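Rhamnosidase B (Bacillus sp., PDB 2OKX) hydrolyses alpha-L-rhamnosides to release L-rhamnose, as a member of glycoside hydrolase family 78. Local coordinates at residues 68-73 with 187-192; 130-135 with 172-177; 224-229 with 238-243; 763-768 with 796-801. One frame throughout, in Å; residues are numbered along the deposited sequence. Where two conformers were deposited one is given.

In the fold
Contacts 1 and 2 lie in the N-terminal rhamnosidase domain, with centres about 25 Å apart. Contact 2 is nested inside the chain loop that contact 1 closes. Contact 1 joins two strands of a five-stranded mixed sheet, and contact 2 two strands of a seven-stranded antiparallel sheet. Contact 3 follows in domain D2, where it ties helix 225-229 to strand 240-252. Contact 4 comes last, in the helical glycosidase domain. Its centre is about 57 Å from that of contact 2, on the opposite side of the chain's centre. The four contacts thus sample three separate regions of one long multidomain chain. The helical domain is probably the catalytic one, as in other family 78 enzymes.

Contact 1 (68-73 with 187-192); sequences PKEQFY and WTSLVP
Gln71, Phe72 and Tyr73 pair in parallel with Leu190, Val191 and Pro192; the short strand axes cross at -44°. Gln71 N gives a hydrogen bond to Ser189 O (2.9 Å). Val191 N then bonds to Gln71 O (2.8 Å), with the donor above the carbonyl plane. Tyr73 N donates to Val191 O (2.9 Å), and the pairing continues to Arg193. At the start of the pair Ser189 OG donates to a lone pair of Lys69 O (2.7 Å), in the carbonyl plane. A water also links Ser189 OG to Glu70 OE2.

Phe72 and Val191 lie side by side on one face of the sheet. Val191 CG1 sits over the Phe72 ring, 3.7 Å from its centroid, as a CH-pi contact. Pro192 O is at the edge of the same ring. The other face carries Gln71, Tyr73, Leu190 and Pro192. Tyr73 chi1 (66°) places CG on the Pro192 side, and Pro192 CA comes over the ring face, 3.8 Å from the centroid. Leu190 CB touches Tyr73 CD2. An alanine at Tyr73 would probably leave a gap beside Leu190 and Pro192 and take the edge-to-face partner from Trp6. Gln71 CB also packs on Leu190 CD2 (3.7 Å). Gln71 and Trp187 lie side by side, with Gln71 OE1 nearest to Trp187 CD1 and the planes 79° apart. Gln71 NE2 bonds to Thr45, and Trp187 NE1 to Asp47.

The contact adds strand 189-192 in parallel to the edge of an otherwise antiparallel sheet in the N-terminal domain.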
loop_
_atom_site.group_PDB
_atom_site.type_symbol
_atom_site.label_atom_id
_atom_site.label_comp_id
_atom_site.label_asym_id
_atom_site.label_seq_id
_atom_site.Cartn_x
_atom_site.Cartn_y
_atom_site.Cartn_z
ATOM N N PRO A 68 -11.073 5.002 -14.493
ATOM C CA PRO A 68 -12.099 4.428 -15.372
ATOM C C PRO A 68 -12.148 5.018 -16.787
ATOM O O PRO A 68 -12.515 4.324 -17.734
ATOM C CB PRO A 68 -13.382 4.669 -14.588
ATOM C CG PRO A 68 -12.917 4.478 -13.169
ATOM C CD PRO A 68 -11.609 5.250 -13.144
ATOM N N LYS A 69 -11.770 6.287 -16.924
ATOM C CA LYS A 69 -11.778 6.966 -18.220
ATOM C C LYS A 69 -10.813 6.291 -19.198
ATOM O O LYS A 69 -10.985 6.371 -20.417
ATOM C CB LYS A 69 -11.385 8.438 -18.052
ATOM C CG LYS A 69 -9.912 8.639 -17.720
ATOM C CD LYS A 69 -9.532 10.110 -17.575
ATOM C CE LYS A 69 -10.011 10.690 -16.260
ATOM N NZ LYS A 69 -9.439 12.046 -16.023
ATOM N N GLU A 70 -9.791 5.637 -18.656
ATOM C CA GLU A 70 -8.808 4.937 -19.472
ATOM C C GLU A 70 -8.551 3.583 -18.819
ATOM O O GLU A 70 -7.496 3.347 -18.219
ATOM C CB GLU A 70 -7.518 5.756 -19.573
ATOM C CG GLU A 70 -7.741 7.160 -20.132
ATOM C CD GLU A 70 -6.452 7.903 -20.431
ATOM O OE1 GLU A 70 -5.590 8.005 -19.534
ATOM O OE2 GLU A 70 -6.305 8.397 -21.570
ATOM N N GLN A 71 -9.550 2.712 -18.940
ATOM C CA GLN A 71 -9.535 1.363 -18.384
ATOM C C GLN A 71 -8.534 0.470 -19.117
ATOM O O GLN A 71 -8.708 0.165 -20.298
ATOM C CB GLN A 71 -10.946 0.774 -18.483
ATOM C CG GLN A 71 -11.149 -0.586 -17.836
ATOM C CD GLN A 71 -10.991 -0.555 -16.332
ATOM O OE1 GLN A 71 -11.304 0.443 -15.684
ATOM N NE2 GLN A 71 -10.520 -1.659 -15.763
ATOM N N PHE A 72 -7.494 0.048 -18.405
ATOM C CA PHE A 72 -6.448 -0.803 -18.970
ATOM C C PHE A 72 -6.892 -2.251 -19.184
ATOM O O PHE A 72 -7.514 -2.857 -18.309
ATOM C CB PHE A 72 -5.222 -0.785 -18.052
ATOM C CG PHE A 72 -4.390 0.462 -18.165
ATOM C CD1 PHE A 72 -3.527 0.643 -19.238
ATOM C CD2 PHE A 72 -4.456 1.449 -17.185
ATOM C CE1 PHE A 72 -2.729 1.791 -19.335
ATOM C CE2 PHE A 72 -3.667 2.599 -17.272
ATOM C CZ PHE A 72 -2.800 2.767 -18.351
ATOM N N TYR A 73 -6.568 -2.806 -20.348
ATOM C CA TYR A 73 -6.924 -4.191 -20.638
ATOM C C TYR A 73 -5.666 -4.999 -20.931
ATOM O O TYR A 73 -4.686 -4.473 -21.463
ATOM C CB TYR A 73 -7.905 -4.272 -21.818
ATOM C CG TYR A 73 -7.352 -3.833 -23.152
ATOM C CD1 TYR A 73 -6.662 -4.725 -23.974
ATOM C CD2 TYR A 73 -7.534 -2.525 -23.607
ATOM C CE1 TYR A 73 -6.169 -4.323 -25.221
ATOM C CE2 TYR A 73 -7.046 -2.117 -24.844
ATOM C CZ TYR A 73 -6.365 -3.018 -25.646
ATOM O OH TYR A 73 -5.883 -2.609 -26.871
ATOM N N TRP A 187 -16.412 3.051 -18.400
ATOM C CA TRP A 187 -15.087 2.858 -18.985
ATOM C C TRP A 187 -14.996 3.511 -20.362
ATOM O O TRP A 187 -14.890 2.835 -21.383
ATOM C CB TRP A 187 -14.807 1.361 -19.077
ATOM C CG TRP A 187 -15.279 0.632 -17.857
ATOM C CD1 TRP A 187 -14.670 0.589 -16.631
ATOM C CD2 TRP A 187 -16.494 -0.116 -17.728
ATOM N NE1 TRP A 187 -15.433 -0.142 -15.748
ATOM C CE2 TRP A 187 -16.557 -0.585 -16.396
ATOM C CE3 TRP A 187 -17.539 -0.434 -18.608
ATOM C CZ2 TRP A 187 -17.623 -1.360 -15.925
ATOM C CZ3 TRP A 187 -18.599 -1.203 -18.139
ATOM C CH2 TRP A 187 -18.632 -1.658 -16.809
ATOM N N THR A 188 -15.032 4.839 -20.365
ATOM C CA THR A 188 -14.993 5.644 -21.581
ATOM C C THR A 188 -14.103 5.079 -22.679
ATOM O O THR A 188 -14.490 5.055 -23.850
ATOM C CB THR A 188 -14.542 7.076 -21.254
ATOM O OG1 THR A 188 -15.210 7.518 -20.066
ATOM C CG2 THR A 188 -14.889 8.019 -22.396
ATOM N N SER A 189 -12.907 4.635 -22.310
ATOM C CA SER A 189 -11.991 4.059 -23.286
ATOM C C SER A 189 -11.205 2.916 -22.666
ATOM O O SER A 189 -10.901 2.937 -21.471
ATOM C CB SER A 189 -11.013 5.115 -23.808
ATOM O OG SER A 189 -10.076 5.487 -22.813
ATOM N N LEU A 190 -10.904 1.911 -23.482
ATOM C CA LEU A 190 -10.126 0.763 -23.039
ATOM C C LEU A 190 -8.743 0.941 -23.657
ATOM O O LEU A 190 -8.601 1.000 -24.882
ATOM C CB LEU A 190 -10.767 -0.546 -23.516
ATOM C CG LEU A 190 -12.235 -0.773 -23.126
ATOM C CD1 LEU A 190 -12.667 -2.175 -23.540
ATOM C CD2 LEU A 190 -12.414 -0.600 -21.631
ATOM N N VAL A 191 -7.733 1.055 -22.802
ATOM C CA VAL A 191 -6.359 1.256 -23.250
ATOM C C VAL A 191 -5.486 0.050 -22.912
ATOM O O VAL A 191 -5.635 -0.561 -21.854
ATOM C CB VAL A 191 -5.760 2.528 -22.605
ATOM C CG1 VAL A 191 -5.878 2.450 -21.094
ATOM C CG2 VAL A 191 -4.310 2.688 -23.008
ATOM N N PRO A 192 -4.560 -0.309 -23.816
ATOM C CA PRO A 192 -3.677 -1.455 -23.582
ATOM C C PRO A 192 -2.710 -1.328 -22.403
ATOM O O PRO A 192 -2.066 -0.296 -22.214
ATOM C CB PRO A 192 -2.953 -1.609 -24.920
ATOM C CG PRO A 192 -2.912 -0.204 -25.444
ATOM C CD PRO A 192 -4.305 0.284 -25.141
HETATM O O HOH W 1 -7.846 7.474 -24.095
#

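Contact 2 (130-135 with 172-177); sequences RTERLG and GWAQAR
Trp173 and Glu132 cross obliquely, with ring and carboxylate planes 52° apart. Glu132 CG lies over one face of the indole, 3.4 Å from the centroid of the five-membered ring, in a CH-pi contact. The Glu132 chain bends at chi2 (-68°), which turns CD off the ring and toward the backbone. OE2 then accepts from Ala174 N (2.9 Å) in a nearly straight bond that meets it on the anti side.

Arg130 CB packs against Trp173 CB (3.8 Å), and the Arg130 chain bends at chi2. NH1 gives a hydrogen bond to Trp173 O (2.9 Å), which lies near the guanidinium plane. An alanine at Arg130 would probably leave Trp173 O without this donor and the chain around Trp173 less firmly held. Next along the strand, Thr131 N bonds to Ala174 O (3.0 Å). Thr131 CG2 touches Ala176 CA (3.7 Å), while its OG1 is bonded to Cys25 O and Arg24.

Arg130 and Gln175 form an antiparallel non-hydrogen-bonded pair. The contact marks where strand 174-181 joins strand 130-133 in the seven-stranded antiparallel sheet, consistent with the beta-sandwich fold of galactose-binding-like domains.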
loop_
_atom_site.group_PDB
_atom_site.type_symbol
_atom_site.label_atom_id
_atom_site.label_comp_id
_atom_site.label_asym_id
_atom_site.label_seq_id
_atom_site.Cartn_x
_atom_site.Cartn_y
_atom_site.Cartn_z
ATOM N N ARG A 130 -22.170 -17.889 -19.298
ATOM C CA ARG A 130 -22.871 -18.255 -18.072
ATOM C C ARG A 130 -22.225 -17.522 -16.901
ATOM O O ARG A 130 -21.034 -17.203 -16.945
ATOM C CB ARG A 130 -22.757 -19.759 -17.834
ATOM C CG ARG A 130 -23.216 -20.623 -18.995
ATOM C CD ARG A 130 -24.711 -20.851 -18.958
ATOM N NE ARG A 130 -25.115 -21.883 -19.908
ATOM C CZ ARG A 130 -26.295 -22.493 -19.888
ATOM N NH1 ARG A 130 -27.192 -22.174 -18.965
ATOM N NH2 ARG A 130 -26.575 -23.428 -20.786
ATOM N N THR A 131 -23.005 -17.270 -15.853
ATOM C CA THR A 131 -22.488 -16.578 -14.679
ATOM C C THR A 131 -23.266 -16.889 -13.405
ATOM O O THR A 131 -24.481 -17.097 -13.434
ATOM C CB THR A 131 -22.488 -15.048 -14.885
ATOM O OG1 THR A 131 -21.952 -14.408 -13.720
ATOM C CG2 THR A 131 -23.902 -14.538 -15.131
ATOM N N GLU A 132 -22.542 -16.923 -12.291
ATOM C CA GLU A 132 -23.101 -17.185 -10.966
ATOM C C GLU A 132 -22.107 -16.638 -9.944
ATOM O O GLU A 132 -20.907 -16.581 -10.215
ATOM C CB GLU A 132 -23.273 -18.692 -10.721
ATOM C CG GLU A 132 -24.374 -19.375 -11.525
ATOM C CD GLU A 132 -25.774 -18.945 -11.115
ATOM O OE1 GLU A 132 -26.097 -19.033 -9.910
ATOM O OE2 GLU A 132 -26.555 -18.529 -12.000
ATOM N N ARG A 133 -22.595 -16.228 -8.779
ATOM C CA ARG A 133 -21.696 -15.722 -7.753
ATOM C C ARG A 133 -20.835 -16.881 -7.283
ATOM O O ARG A 133 -21.258 -18.038 -7.350
ATOM C CB ARG A 133 -22.475 -15.166 -6.559
ATOM C CG ARG A 133 -23.037 -13.773 -6.754
ATOM C CD ARG A 133 -23.394 -13.175 -5.406
ATOM N NE ARG A 133 -22.230 -13.147 -4.522
ATOM C CZ ARG A 133 -22.277 -12.853 -3.228
ATOM N NH1 ARG A 133 -23.434 -12.558 -2.652
ATOM N NH2 ARG A 133 -21.165 -12.861 -2.509
ATOM N N LEU A 134 -19.629 -16.577 -6.812
ATOM C CA LEU A 134 -18.752 -17.619 -6.298
ATOM C C LEU A 134 -19.432 -18.174 -5.054
ATOM O O LEU A 134 -19.686 -17.440 -4.097
ATOM C CB LEU A 134 -17.389 -17.040 -5.921
ATOM C CG LEU A 134 -16.381 -18.031 -5.330
ATOM C CD1 LEU A 134 -15.961 -19.032 -6.397
ATOM C CD2 LEU A 134 -15.163 -17.272 -4.812
ATOM N N GLY A 135 -19.729 -19.469 -5.072
ATOM C CA GLY A 135 -20.389 -20.087 -3.939
ATOM C C GLY A 135 -19.633 -19.986 -2.626
ATOM O O GLY A 135 -18.426 -20.223 -2.575
ATOM N N GLY A 172 -27.033 -25.341 -15.153
ATOM C CA GLY A 172 -27.960 -24.651 -14.273
ATOM C C GLY A 172 -27.605 -23.201 -13.996
ATOM O O GLY A 172 -28.280 -22.531 -13.214
ATOM N N TRP A 173 -26.548 -22.712 -14.635
ATOM C CA TRP A 173 -26.112 -21.334 -14.447
ATOM C C TRP A 173 -26.916 -20.366 -15.295
ATOM O O TRP A 173 -27.260 -20.664 -16.438
ATOM C CB TRP A 173 -24.632 -21.195 -14.811
ATOM C CG TRP A 173 -23.689 -21.708 -13.767
ATOM C CD1 TRP A 173 -23.915 -22.715 -12.872
ATOM C CD2 TRP A 173 -22.347 -21.265 -13.542
ATOM N NE1 TRP A 173 -22.795 -22.926 -12.102
ATOM C CE2 TRP A 173 -21.818 -22.049 -12.493
ATOM C CE3 TRP A 173 -21.539 -20.279 -14.127
ATOM C CZ2 TRP A 173 -20.513 -21.877 -12.015
ATOM C CZ3 TRP A 173 -20.240 -20.110 -13.650
ATOM C CH2 TRP A 173 -19.743 -20.907 -12.603
ATOM N N ALA A 174 -27.201 -19.198 -14.731
ATOM C CA ALA A 174 -27.948 -18.173 -15.441
ATOM C C ALA A 174 -27.076 -17.628 -16.564
ATOM O O ALA A 174 -25.853 -17.789 -16.545
ATOM C CB ALA A 174 -28.328 -17.050 -14.484
ATOM N N GLN A 175 -27.708 -16.995 -17.545
ATOM C CA GLN A 175 -26.984 -16.411 -18.662
ATOM C C GLN A 175 -26.508 -15.033 -18.229
ATOM O O GLN A 175 -27.153 -14.380 -17.410
ATOM C CB GLN A 175 -27.895 -16.273 -19.884
ATOM C CG GLN A 175 -28.433 -17.588 -20.420
ATOM C CD GLN A 175 -27.331 -18.541 -20.828
ATOM O OE1 GLN A 175 -26.443 -18.183 -21.602
ATOM N NE2 GLN A 175 -27.381 -19.763 -20.313
ATOM N N ALA A 176 -25.378 -14.595 -18.772
ATOM C CA ALA A 176 -24.838 -13.286 -18.432
ATOM C C ALA A 176 -25.664 -12.203 -19.115
ATOM O O ALA A 176 -26.300 -12.455 -20.134
ATOM C CB ALA A 176 -23.380 -13.190 -18.869
ATOM N N ARG A 177 -25.649 -11.002 -18.548
ATOM C CA ARG A 177 -26.397 -9.881 -19.103
ATOM C C ARG A 177 -25.434 -8.888 -19.740
ATOM O O ARG A 177 -24.482 -8.444 -19.102
ATOM C CB ARG A 177 -27.190 -9.183 -17.996
ATOM C CG ARG A 177 -27.991 -10.129 -17.112
ATOM C CD ARG A 177 -28.713 -9.379 -15.995
ATOM N NE ARG A 177 -29.416 -10.290 -15.092
ATOM C CZ ARG A 177 -30.192 -9.901 -14.083
ATOM N NH1 ARG A 177 -30.787 -10.805 -13.315
ATOM N NH2 ARG A 177 -30.378 -8.610 -13.842
#

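Contact 3 (224-229 with 238-243)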
loop_
_atom_site.group_PDB
_atom_site.type_symbol
_atom_site.label_atom_id
_atom_site.label_comp_id
_atom_site.label_asym_id
_atom_site.label_seq_id
_atom_site.Cartn_x
_atom_site.Cartn_y
_atom_site.Cartn_z
ATOM N N ASP A 224 -18.414 -1.765 9.385
ATOM C CA ASP A 224 -18.001 -0.706 8.477
ATOM C C ASP A 224 -18.861 0.498 8.856
ATOM O O ASP A 224 -19.897 0.770 8.242
ATOM C CB ASP A 224 -18.241 -1.109 7.025
ATOM C CG ASP A 224 -17.623 -0.134 6.044
ATOM O OD1 ASP A 224 -17.382 -0.529 4.884
ATOM O OD2 ASP A 224 -17.382 1.029 6.430
ATOM N N LEU A 225 -18.428 1.196 9.899
ATOM C CA LEU A 225 -19.139 2.363 10.403
ATOM C C LEU A 225 -19.172 3.513 9.405
ATOM O O LEU A 225 -20.123 4.292 9.387
ATOM C CB LEU A 225 -18.506 2.823 11.718
ATOM C CG LEU A 225 -18.627 1.840 12.886
ATOM C CD1 LEU A 225 -17.874 2.372 14.100
ATOM C CD2 LEU A 225 -20.097 1.621 13.218
ATOM N N ARG A 226 -18.139 3.618 8.576
ATOM C CA ARG A 226 -18.070 4.682 7.577
ATOM C C ARG A 226 -19.252 4.598 6.611
ATOM O O ARG A 226 -19.975 5.575 6.413
ATOM C CB ARG A 226 -16.750 4.588 6.797
ATOM C CG ARG A 226 -16.629 5.537 5.601
ATOM C CD ARG A 226 -15.392 5.183 4.782
ATOM N NE ARG A 226 -15.345 5.840 3.477
ATOM C CZ ARG A 226 -14.917 7.082 3.269
ATOM N NH1 ARG A 226 -14.915 7.586 2.039
ATOM N NH2 ARG A 226 -14.484 7.818 4.281
ATOM N N ASN A 227 -19.452 3.427 6.011
ATOM C CA ASN A 227 -20.543 3.251 5.064
ATOM C C ASN A 227 -21.911 3.158 5.757
ATOM O O ASN A 227 -22.941 3.432 5.141
ATOM C CB ASN A 227 -20.303 2.007 4.190
ATOM C CG ASN A 227 -19.109 2.165 3.245
ATOM O OD1 ASN A 227 -18.569 3.263 3.069
ATOM N ND2 ASN A 227 -18.705 1.064 2.621
ATOM N N GLN A 228 -21.919 2.786 7.034
ATOM C CA GLN A 228 -23.168 2.681 7.784
ATOM C C GLN A 228 -23.691 4.058 8.206
ATOM O O GLN A 228 -24.891 4.328 8.106
ATOM C CB GLN A 228 -22.972 1.799 9.024
ATOM C CG GLN A 228 -24.053 1.948 10.107
ATOM C CD GLN A 228 -25.426 1.440 9.679
ATOM O OE1 GLN A 228 -26.421 1.637 10.387
ATOM N NE2 GLN A 228 -25.486 0.781 8.529
ATOM N N MET A 229 -22.788 4.921 8.669
ATOM C CA MET A 229 -23.155 6.262 9.117
ATOM C C MET A 229 -23.279 7.290 7.990
ATOM O O MET A 229 -24.019 8.266 8.118
ATOM C CB MET A 229 -22.145 6.763 10.156
ATOM C CG MET A 229 -22.046 5.895 11.399
ATOM S SD MET A 229 -23.627 5.685 12.258
ATOM C CE MET A 229 -23.719 7.205 13.201
ATOM N N ASN A 238 -12.571 9.785 0.229
ATOM C CA ASN A 238 -12.154 10.935 1.015
ATOM C C ASN A 238 -12.571 10.668 2.450
ATOM O O ASN A 238 -13.509 9.915 2.701
ATOM C CB ASN A 238 -12.848 12.216 0.545
ATOM C CG ASN A 238 -12.485 12.594 -0.869
ATOM O OD1 ASN A 238 -11.307 12.652 -1.226
ATOM N ND2 ASN A 238 -13.498 12.872 -1.683
ATOM N N PRO A 239 -11.863 11.263 3.411
ATOM C CA PRO A 239 -12.229 11.050 4.809
ATOM C C PRO A 239 -13.593 11.685 5.076
ATOM O O PRO A 239 -13.917 12.722 4.502
ATOM C CB PRO A 239 -11.131 11.785 5.573
ATOM C CG PRO A 239 -9.958 11.719 4.652
ATOM C CD PRO A 239 -10.577 11.973 3.302
ATOM N N VAL A 240 -14.396 11.053 5.920
ATOM C CA VAL A 240 -15.685 11.627 6.290
ATOM C C VAL A 240 -15.722 11.592 7.805
ATOM O O VAL A 240 -14.990 10.827 8.432
ATOM C CB VAL A 240 -16.901 10.817 5.754
ATOM C CG1 VAL A 240 -16.841 10.716 4.246
ATOM C CG2 VAL A 240 -16.946 9.439 6.394
ATOM N N SER A 241 -16.549 12.439 8.399
ATOM C CA SER A 241 -16.688 12.445 9.845
ATOM C C SER A 241 -18.165 12.257 10.138
ATOM O O SER A 241 -19.018 12.718 9.378
ATOM C CB SER A 241 -16.198 13.765 10.436
ATOM O OG SER A 241 -14.796 13.905 10.280
ATOM N N TYR A 242 -18.466 11.543 11.211
ATOM C CA TYR A 242 -19.849 11.324 11.595
ATOM C C TYR A 242 -19.990 11.429 13.095
ATOM O O TYR A 242 -19.033 11.224 13.842
ATOM C CB TYR A 242 -20.366 9.959 11.108
ATOM C CG TYR A 242 -19.425 8.794 11.321
ATOM C CD1 TYR A 242 -18.688 8.266 10.257
ATOM C CD2 TYR A 242 -19.263 8.221 12.584
ATOM C CE1 TYR A 242 -17.809 7.195 10.446
ATOM C CE2 TYR A 242 -18.388 7.153 12.782
ATOM C CZ TYR A 242 -17.664 6.648 11.707
ATOM O OH TYR A 242 -16.789 5.600 11.904
ATOM N N CYS A 243 -21.199 11.763 13.527
ATOM C CA CYS A 243 -21.508 11.915 14.936
ATOM C C CYS A 243 -22.618 10.929 15.280
ATOM O O CYS A 243 -23.659 10.911 14.631
ATOM C CB CYS A 243 -21.981 13.345 15.202
ATOM S SG CYS A 243 -22.438 13.673 16.909
#
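Arg226 grips Asn238 O end-on with both terminal nitrogens. NH1 and NH2 each donate over 2.8 Å to Asn238 O, which lies close to the guanidinium plane. Two more backbone oxygens share the load: His236 O accepts from NH1, and Asp309 O from NH2. Arg226 CG is anti to the backbone N (chi1 173°). From CG to NE the chain is extended, and it carries the guanidinium from the helix to the loop that leads into strand 240-252. Asp224 caps the helix, its OD2 accepting from Asn227 N.

The packing lies beyond these bonds. Val240 crosses Arg226 at about a right angle, with CG2 3.6 Å from Arg226 NH2. Met229 covers one face of the Tyr242 ring; its CB is 3.6 Å from Tyr242 CG, and its CG lies over the face in a CH-pi contact. Leu225 CB reaches the far end of the same ring, 3.3 Å from Tyr242 OH. The hydroxyl itself bonds to Asp309.

The buried guanidinium is thus met by main-chain carbonyls. Their dipoles would probably help to offset its charge, and the bonds tie the helix to the loop before strand 240-252 and to Asp309.

Contact 4 (763-768 with 796-801); sequences SMQTQV and VQIGSP
Ser763 and Val796 bring the two backbones together. Between the segments, Met764 N donates to Val796 O (2.9 Å), nearly straight at 170° and in the carbonyl plane. Val796 also bonds through its backbone to Tyr762. Met764 opens the helix, and Met764 CB rests 3.7 Å from Val796 O.

Further polar bonds hold the helix start. Ser763 is the N-cap of helix 764-772, and its OG accepts a weak bond from Thr766 N (3.4 Å). Ser763 OG and Thr766 OG1 are each bonded to Asp750 as well. Gln767 NE2 turns back to Ser763 O (3.3 Å).

Helix 764-772 and helix 801-813 belong to the helical glycosidase domain, which has the alpha-barrel fold of six-hairpin glycosidases. The loop 796-801 leads into helix 801-813, where Ser800 is the N-cap. Asp683 bonds to both Gly799 N and Ser800 OG.

Van der Waals contacts follow. Gln765 bends at chi2 (86°), which brings its CD to 3.7 Å from Gln797 O, against the backbone of 796-798. Ser763 CB and Val796 CB are 3.4 Å apart, tighter than usual; both Val796 methyls are 4.1 Å from Ser763 CB. Ile798 packs on Met803 and Tyr807.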
loop_
_atom_site.group_PDB
_atom_site.type_symbol
_atom_site.label_atom_id
_atom_site.label_comp_id
_atom_site.label_asym_id
_atom_site.label_seq_id
_atom_site.Cartn_x
_atom_site.Cartn_y
_atom_site.Cartn_z
ATOM N N SER A 763 14.130 23.046 12.073
ATOM C CA SER A 763 14.350 21.634 11.790
ATOM C C SER A 763 15.487 21.394 10.809
ATOM O O SER A 763 15.823 22.256 9.999
ATOM C CB SER A 763 13.070 21.020 11.224
ATOM O OG SER A 763 12.739 21.626 9.985
ATOM N N MET A 764 16.083 20.211 10.895
ATOM C CA MET A 764 17.160 19.840 9.987
ATOM C C MET A 764 16.579 19.745 8.584
ATOM O O MET A 764 17.231 20.105 7.603
ATOM C CB MET A 764 17.745 18.487 10.380
ATOM C CG MET A 764 18.757 18.554 11.503
ATOM S SD MET A 764 20.153 19.581 11.009
ATOM C CE MET A 764 20.808 18.623 9.640
ATOM N N GLN A 765 15.341 19.261 8.509
ATOM C CA GLN A 765 14.643 19.084 7.243
ATOM C C GLN A 765 14.640 20.333 6.364
ATOM O O GLN A 765 15.051 20.293 5.204
ATOM C CB GLN A 765 13.194 18.637 7.493
ATOM C CG GLN A 765 13.026 17.202 8.015
ATOM C CD GLN A 765 13.136 17.075 9.528
ATOM O OE1 GLN A 765 12.751 16.054 10.102
ATOM N NE2 GLN A 765 13.662 18.105 10.179
ATOM N N THR A 766 14.162 21.442 6.914
ATOM C CA THR A 766 14.098 22.682 6.154
ATOM C C THR A 766 15.467 23.134 5.666
ATOM O O THR A 766 15.599 23.622 4.546
ATOM C CB THR A 766 13.456 23.803 6.989
ATOM O OG1 THR A 766 12.117 23.421 7.333
ATOM C CG2 THR A 766 13.419 25.108 6.196
ATOM N N GLN A 767 16.482 22.964 6.506
ATOM C CA GLN A 767 17.839 23.362 6.148
ATOM C C GLN A 767 18.368 22.482 5.014
ATOM O O GLN A 767 18.961 22.979 4.054
ATOM C CB GLN A 767 18.769 23.247 7.359
ATOM C CG GLN A 767 18.223 23.840 8.653
ATOM C CD GLN A 767 17.563 25.195 8.457
ATOM O OE1 GLN A 767 18.120 26.085 7.813
ATOM N NE2 GLN A 767 16.371 25.359 9.027
ATOM N N VAL A 768 18.154 21.172 5.132
ATOM C CA VAL A 768 18.606 20.238 4.108
ATOM C C VAL A 768 17.969 20.580 2.765
ATOM O O VAL A 768 18.643 20.601 1.736
ATOM C CB VAL A 768 18.247 18.774 4.479
ATOM C CG1 VAL A 768 18.522 17.851 3.301
ATOM C CG2 VAL A 768 19.060 18.329 5.683
ATOM N N VAL A 796 14.621 20.162 15.083
ATOM C CA VAL A 796 13.776 18.989 14.914
ATOM C C VAL A 796 14.654 18.057 14.082
ATOM O O VAL A 796 15.350 18.515 13.178
ATOM C CB VAL A 796 12.484 19.328 14.131
ATOM C CG1 VAL A 796 11.723 18.054 13.795
ATOM C CG2 VAL A 796 11.604 20.254 14.961
ATOM N N GLN A 797 14.636 16.764 14.388
ATOM C CA GLN A 797 15.464 15.803 13.663
ATOM C C GLN A 797 14.705 15.047 12.574
ATOM O O GLN A 797 13.472 15.045 12.550
ATOM C CB GLN A 797 16.075 14.804 14.648
ATOM C CG GLN A 797 16.911 15.444 15.753
ATOM C CD GLN A 797 18.104 16.216 15.215
ATOM O OE1 GLN A 797 18.897 15.691 14.438
ATOM N NE2 GLN A 797 18.239 17.471 15.634
ATOM N N ILE A 798 15.453 14.407 11.675
ATOM C CA ILE A 798 14.866 13.631 10.585
ATOM C C ILE A 798 14.087 12.466 11.183
ATOM O O ILE A 798 14.612 11.722 12.014
ATOM C CB ILE A 798 15.964 13.095 9.635
ATOM C CG1 ILE A 798 16.623 14.267 8.898
ATOM C CG2 ILE A 798 15.363 12.105 8.638
ATOM C CD1 ILE A 798 17.725 13.852 7.948
ATOM N N GLY A 799 12.838 12.304 10.756
ATOM C CA GLY A 799 12.014 11.242 11.307
ATOM C C GLY A 799 11.772 10.005 10.464
ATOM O O GLY A 799 11.118 9.071 10.926
ATOM N N SER A 800 12.280 9.980 9.234
ATOM C CA SER A 800 12.077 8.812 8.381
ATOM C C SER A 800 13.230 8.627 7.407
ATOM O O SER A 800 13.903 9.593 7.035
ATOM C CB SER A 800 10.787 8.958 7.576
ATOM O OG SER A 800 10.919 9.996 6.616
ATOM N N PRO A 801 13.475 7.379 6.980
ATOM C CA PRO A 801 14.566 7.127 6.033
ATOM C C PRO A 801 14.252 7.837 4.717
ATOM O O PRO A 801 15.131 8.039 3.883
ATOM C CB PRO A 801 14.558 5.606 5.887
ATOM C CG PRO A 801 14.018 5.138 7.230
ATOM C CD PRO A 801 12.883 6.114 7.452
#